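Local coordinates for protein fatty Acyl-Adenylate Ligase (Escherichia coli, PDB 3PBK) that belongs to the ANL superfamily of AMP-binding enzymes, as a fatty acyl-adenylate ligase, and holds 5'-O-[(S)-(dodecanoyloxy)(hydroxy)phosphoryl]adenosine in its pocket, at residues V272-Y280 with W300-I310. Numbering follows the deposited sequence.
Sequences VSVAPPFGY and WRVAGIGAEPI. With 1ZZ (5'-O-[(S)-(dodecanoyloxy)(hydroxy)phosphoryl]adenosine), chain C.
Strands 272-275 and 302-305 run parallel, 4.7 Å apart at closest approach with a crossing angle of -17°, as neighbours in the large mixed sheet of this AMP-binding (ANL) fold. The backbone bonds Ser-273 N to Val-302 O (3.1 Å), Gly-304 N to Ser-273 O (3.0 Å) and Ala-275 N to Gly-304 O (3.2 Å) set the register. On one face Val-272 and Val-302 run alongside each other, CG2 of Val-272 on CB of Val-302, while CG1 and CG2 of Val-274 spread over the backbone of Gly-304. On the face of Ser-273 and Ala-303, Tyr-280 returns from helix 277-285 across strand 302-305. Its CG lies anti to the carbonyl carbon (chi1 -76°), which carries the ring between Trp-300 and Ile-305: CE1 meets Trp-300 CH2 at 3.8 Å and CE2 meets Ile-305 CG1. Trp-261 and Phe-332 meet this ring edge-to-face. Farther along the chain, Pro-277 CD packs on Ile-305 CG2, and the loop of Gly-306 to Pro-309 lines the pocket of 5'-O-[(S)-(dodecanoyloxy)(hydroxy)phosphoryl]adenosine, bringing Ala-307 N to 3.0 Å from its N2. Buried Gly-304 O is gripped twice, by Ala-275 N and, from the opposite face of its carbonyl plane, by Tyr-280 OH at 2.9 Å.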
loop_
_atom_site.group_PDB
_atom_site.type_symbol
_atom_site.label_atom_id
_atom_site.label_comp_id
_atom_site.label_asym_id
_atom_site.label_seq_id
_atom_site.Cartn_x
_atom_site.Cartn_y
_atom_site.Cartn_z
ATOM N N VAL A 272 1.890 2.814 -17.615
ATOM C CA VAL A 272 1.496 3.245 -16.284
ATOM C C VAL A 272 2.034 2.263 -15.263
ATOM O O VAL A 272 1.980 1.052 -15.451
ATOM C CB VAL A 272 -0.051 3.346 -16.159
ATOM C CG1 VAL A 272 -0.484 3.424 -14.707
ATOM C CG2 VAL A 272 -0.554 4.549 -16.906
ATOM N N SER A 273 2.581 2.789 -14.185
ATOM C CA SER A 273 3.018 1.938 -13.098
ATOM C C SER A 273 3.114 2.783 -11.860
ATOM O O SER A 273 3.308 3.992 -11.947
ATOM C CB SER A 273 4.369 1.312 -13.404
ATOM O OG SER A 273 4.787 0.515 -12.317
ATOM N N VAL A 274 2.953 2.159 -10.704
ATOM C CA VAL A 274 3.022 2.898 -9.459
ATOM C C VAL A 274 3.713 2.032 -8.429
ATOM O O VAL A 274 3.497 0.825 -8.390
ATOM C CB VAL A 274 1.618 3.312 -8.947
ATOM C CG1 VAL A 274 1.735 4.155 -7.684
ATOM C CG2 VAL A 274 0.849 4.072 -10.018
ATOM N N ALA A 275 4.551 2.655 -7.609
ATOM C CA ALA A 275 5.296 1.961 -6.572
ATOM C C ALA A 275 5.439 2.889 -5.376
ATOM O O ALA A 275 5.205 4.088 -5.494
ATOM C CB ALA A 275 6.659 1.574 -7.103
ATOM N N PRO A 276 5.832 2.341 -4.219
ATOM C CA PRO A 276 6.177 3.151 -3.047
ATOM C C PRO A 276 7.523 3.850 -3.240
ATOM O O PRO A 276 8.309 3.437 -4.090
ATOM C CB PRO A 276 6.318 2.111 -1.932
ATOM C CG PRO A 276 5.868 0.808 -2.510
ATOM C CD PRO A 276 6.037 0.908 -3.973
ATOM N N PRO A 277 7.801 4.886 -2.443
ATOM C CA PRO A 277 9.062 5.617 -2.510
ATOM C C PRO A 277 10.276 4.712 -2.654
ATOM O O PRO A 277 11.140 4.993 -3.486
ATOM C CB PRO A 277 9.108 6.316 -1.163
ATOM C CG PRO A 277 7.720 6.584 -0.864
ATOM C CD PRO A 277 6.931 5.417 -1.388
ATOM N N PHE A 278 10.351 3.647 -1.863
ATOM C CA PHE A 278 11.528 2.778 -1.890
ATOM C C PHE A 278 11.661 1.982 -3.184
ATOM O O PHE A 278 12.766 1.614 -3.564
ATOM C CB PHE A 278 11.558 1.824 -0.684
ATOM C CG PHE A 278 10.574 0.692 -0.778
ATOM C CD1 PHE A 278 10.882 -0.450 -1.505
ATOM C CD2 PHE A 278 9.340 0.773 -0.137
ATOM C CE1 PHE A 278 9.977 -1.497 -1.602
ATOM C CE2 PHE A 278 8.424 -0.269 -0.222
ATOM C CZ PHE A 278 8.742 -1.408 -0.960
ATOM N N GLY A 279 10.552 1.697 -3.852
ATOM C CA GLY A 279 10.632 0.987 -5.113
ATOM C C GLY A 279 11.492 1.749 -6.099
ATOM O O GLY A 279 12.228 1.168 -6.891
ATOM N N TYR A 280 11.391 3.070 -6.043
ATOM C CA TYR A 280 12.145 3.941 -6.938
ATOM C C TYR A 280 13.585 4.047 -6.479
ATOM O O TYR A 280 14.512 3.993 -7.283
ATOM C CB TYR A 280 11.506 5.337 -7.014
ATOM C CG TYR A 280 10.248 5.395 -7.865
ATOM C CD1 TYR A 280 10.319 5.523 -9.250
ATOM C CD2 TYR A 280 8.982 5.318 -7.284
ATOM C CE1 TYR A 280 9.160 5.573 -10.033
ATOM C CE2 TYR A 280 7.813 5.364 -8.064
ATOM C CZ TYR A 280 7.916 5.493 -9.433
ATOM O OH TYR A 280 6.774 5.543 -10.198
ATOM N N TRP A 300 6.927 5.308 -20.827
ATOM C CA TRP A 300 6.436 5.410 -19.465
ATOM C C TRP A 300 5.745 6.751 -19.295
ATOM O O TRP A 300 6.400 7.782 -19.151
ATOM C CB TRP A 300 7.580 5.268 -18.461
ATOM C CG TRP A 300 7.125 4.904 -17.076
ATOM C CD1 TRP A 300 5.839 4.845 -16.626
ATOM C CD2 TRP A 300 7.954 4.574 -15.956
ATOM N NE1 TRP A 300 5.812 4.483 -15.301
ATOM C CE2 TRP A 300 7.100 4.315 -14.863
ATOM C CE3 TRP A 300 9.331 4.468 -15.769
ATOM C CZ2 TRP A 300 7.582 3.954 -13.603
ATOM C CZ3 TRP A 300 9.806 4.104 -14.513
ATOM C CH2 TRP A 300 8.935 3.852 -13.451
ATOM N N ARG A 301 4.417 6.732 -19.310
ATOM C CA ARG A 301 3.612 7.954 -19.304
ATOM C C ARG A 301 3.299 8.469 -17.897
ATOM O O ARG A 301 3.297 9.677 -17.645
ATOM C CB ARG A 301 2.314 7.693 -20.062
ATOM C CG ARG A 301 1.475 8.915 -20.311
ATOM C CD ARG A 301 0.225 8.546 -21.083
ATOM N NE ARG A 301 -0.846 8.061 -20.222
ATOM C CZ ARG A 301 -1.523 8.833 -19.383
ATOM N NH1 ARG A 301 -1.221 10.118 -19.273
ATOM N NH2 ARG A 301 -2.497 8.320 -18.647
ATOM N N VAL A 302 3.022 7.544 -16.985
ATOM C CA VAL A 302 2.713 7.899 -15.609
ATOM C C VAL A 302 3.459 7.002 -14.621
ATOM O O VAL A 302 3.189 5.801 -14.524
ATOM C CB VAL A 302 1.192 7.839 -15.345
ATOM C CG1 VAL A 302 0.874 8.212 -13.894
ATOM C CG2 VAL A 302 0.459 8.749 -16.308
ATOM N N ALA A 303 4.413 7.600 -13.908
ATOM C CA ALA A 303 5.122 6.931 -12.817
ATOM C C ALA A 303 4.632 7.463 -11.465
ATOM O O ALA A 303 4.980 8.570 -11.054
ATOM C CB ALA A 303 6.626 7.120 -12.962
ATOM N N GLY A 304 3.812 6.669 -10.786
ATOM C CA GLY A 304 3.182 7.100 -9.554
ATOM C C GLY A 304 3.956 6.745 -8.301
ATOM O O GLY A 304 4.666 5.739 -8.258
ATOM N N ILE A 305 3.826 7.584 -7.278
ATOM C CA ILE A 305 4.456 7.327 -5.995
ATOM C C ILE A 305 3.470 7.623 -4.891
ATOM O O ILE A 305 2.813 8.657 -4.909
ATOM C CB ILE A 305 5.672 8.223 -5.754
ATOM C CG1 ILE A 305 6.521 8.348 -7.017
ATOM C CG2 ILE A 305 6.486 7.702 -4.594
ATOM C CD1 ILE A 305 6.272 9.632 -7.798
ATOM N N GLY A 306 3.379 6.719 -3.925
ATOM C CA GLY A 306 2.532 6.921 -2.767
ATOM C C GLY A 306 2.767 5.777 -1.808
ATOM O O GLY A 306 3.678 4.985 -2.033
ATOM N N ALA A 307 1.950 5.696 -0.755
ATOM C CA ALA A 307 2.006 4.630 0.250
ATOM C C ALA A 307 2.735 5.054 1.532
ATOM O O ALA A 307 2.422 4.577 2.628
ATOM C CB ALA A 307 2.610 3.348 -0.324
ATOM N N GLU A 308 3.704 5.949 1.389
ATOM C CA GLU A 308 4.487 6.428 2.514
ATOM C C GLU A 308 4.900 7.826 2.142
ATOM O O GLU A 308 4.805 8.187 0.971
ATOM C CB GLU A 308 5.716 5.537 2.720
ATOM C CG GLU A 308 5.349 4.130 3.177
ATOM C CD GLU A 308 6.483 3.138 3.031
ATOM O OE1 GLU A 308 7.568 3.410 3.601
ATOM O OE2 GLU A 308 6.283 2.084 2.363
ATOM N N PRO A 309 5.347 8.631 3.123
ATOM C CA PRO A 309 5.765 10.009 2.809
ATOM C C PRO A 309 6.806 10.034 1.689
ATOM O O PRO A 309 7.818 9.335 1.767
ATOM C CB PRO A 309 6.375 10.499 4.122
ATOM C CG PRO A 309 5.713 9.659 5.173
ATOM C CD PRO A 309 5.485 8.318 4.555
ATOM N N ILE A 310 6.547 10.819 0.653
ATOM C CA ILE A 310 7.396 10.808 -0.521
ATOM C C ILE A 310 8.625 11.675 -0.319
ATOM O O ILE A 310 8.526 12.786 0.197
ATOM C CB ILE A 310 6.628 11.308 -1.744
ATOM C CG1 ILE A 310 5.468 10.362 -2.056
ATOM C CG2 ILE A 310 7.555 11.434 -2.939
ATOM C CD1 ILE A 310 4.414 10.975 -2.942
HETATM P P 1ZZ C . -2.695 1.434 2.735
HETATM C C1 1ZZ C . -3.658 2.163 -12.073
HETATM N N1 1ZZ C . 0.253 6.961 3.062
HETATM O O1 1ZZ C . -0.853 2.683 0.247
HETATM C C2 1ZZ C . -4.078 2.828 -10.790
HETATM N N2 1ZZ C . 0.237 7.489 0.910
HETATM O O2 1ZZ C . -2.820 1.789 1.129
HETATM C C3 1ZZ C . -3.109 2.786 -9.612
HETATM N N3 1ZZ C . 1.684 8.954 3.774
HETATM O O3 1ZZ C . -4.038 1.390 3.585
HETATM C C4 1ZZ C . -3.524 3.650 -8.407
HETATM N N4 1ZZ C . 2.315 10.345 2.029
HETATM O O4 1ZZ C . -2.094 0.212 2.922
HETATM C C5 1ZZ C . -2.526 4.084 -7.328
HETATM N N5 1ZZ C . 1.582 9.845 -0.240
HETATM O O5 1ZZ C . -1.800 2.572 3.408
HETATM C C6 1ZZ C . -3.200 4.343 -6.005
HETATM O O6 1ZZ C . -0.575 5.026 3.905
HETATM C C7 1ZZ C . -2.708 5.426 -5.080
HETATM O O7 1ZZ C . -0.734 7.355 6.557
HETATM C C8 1ZZ C . -2.913 5.211 -3.597
HETATM O O8 1ZZ C . -3.315 6.544 5.636
HETATM C C9 1ZZ C . -1.712 5.278 -2.643
HETATM C C10 1ZZ C . -1.500 4.209 -1.601
HETATM C C11 1ZZ C . -2.528 3.490 -0.842
HETATM C C12 1ZZ C . -2.037 2.752 0.312
HETATM C C13 1ZZ C . -2.512 3.551 4.120
HETATM C C14 1ZZ C . -1.708 4.704 4.734
HETATM C C15 1ZZ C . -2.213 6.150 4.899
HETATM C C16 1ZZ C . -0.962 6.823 5.278
HETATM C C17 1ZZ C . 0.023 6.231 4.330
HETATM C C18 1ZZ C . -0.197 6.593 1.864
HETATM C C19 1ZZ C . 0.980 8.457 1.587
HETATM C C20 1ZZ C . 1.011 8.160 2.863
HETATM C C21 1ZZ C . 2.335 10.047 3.301
HETATM C C22 1ZZ C . 1.618 9.524 1.131
#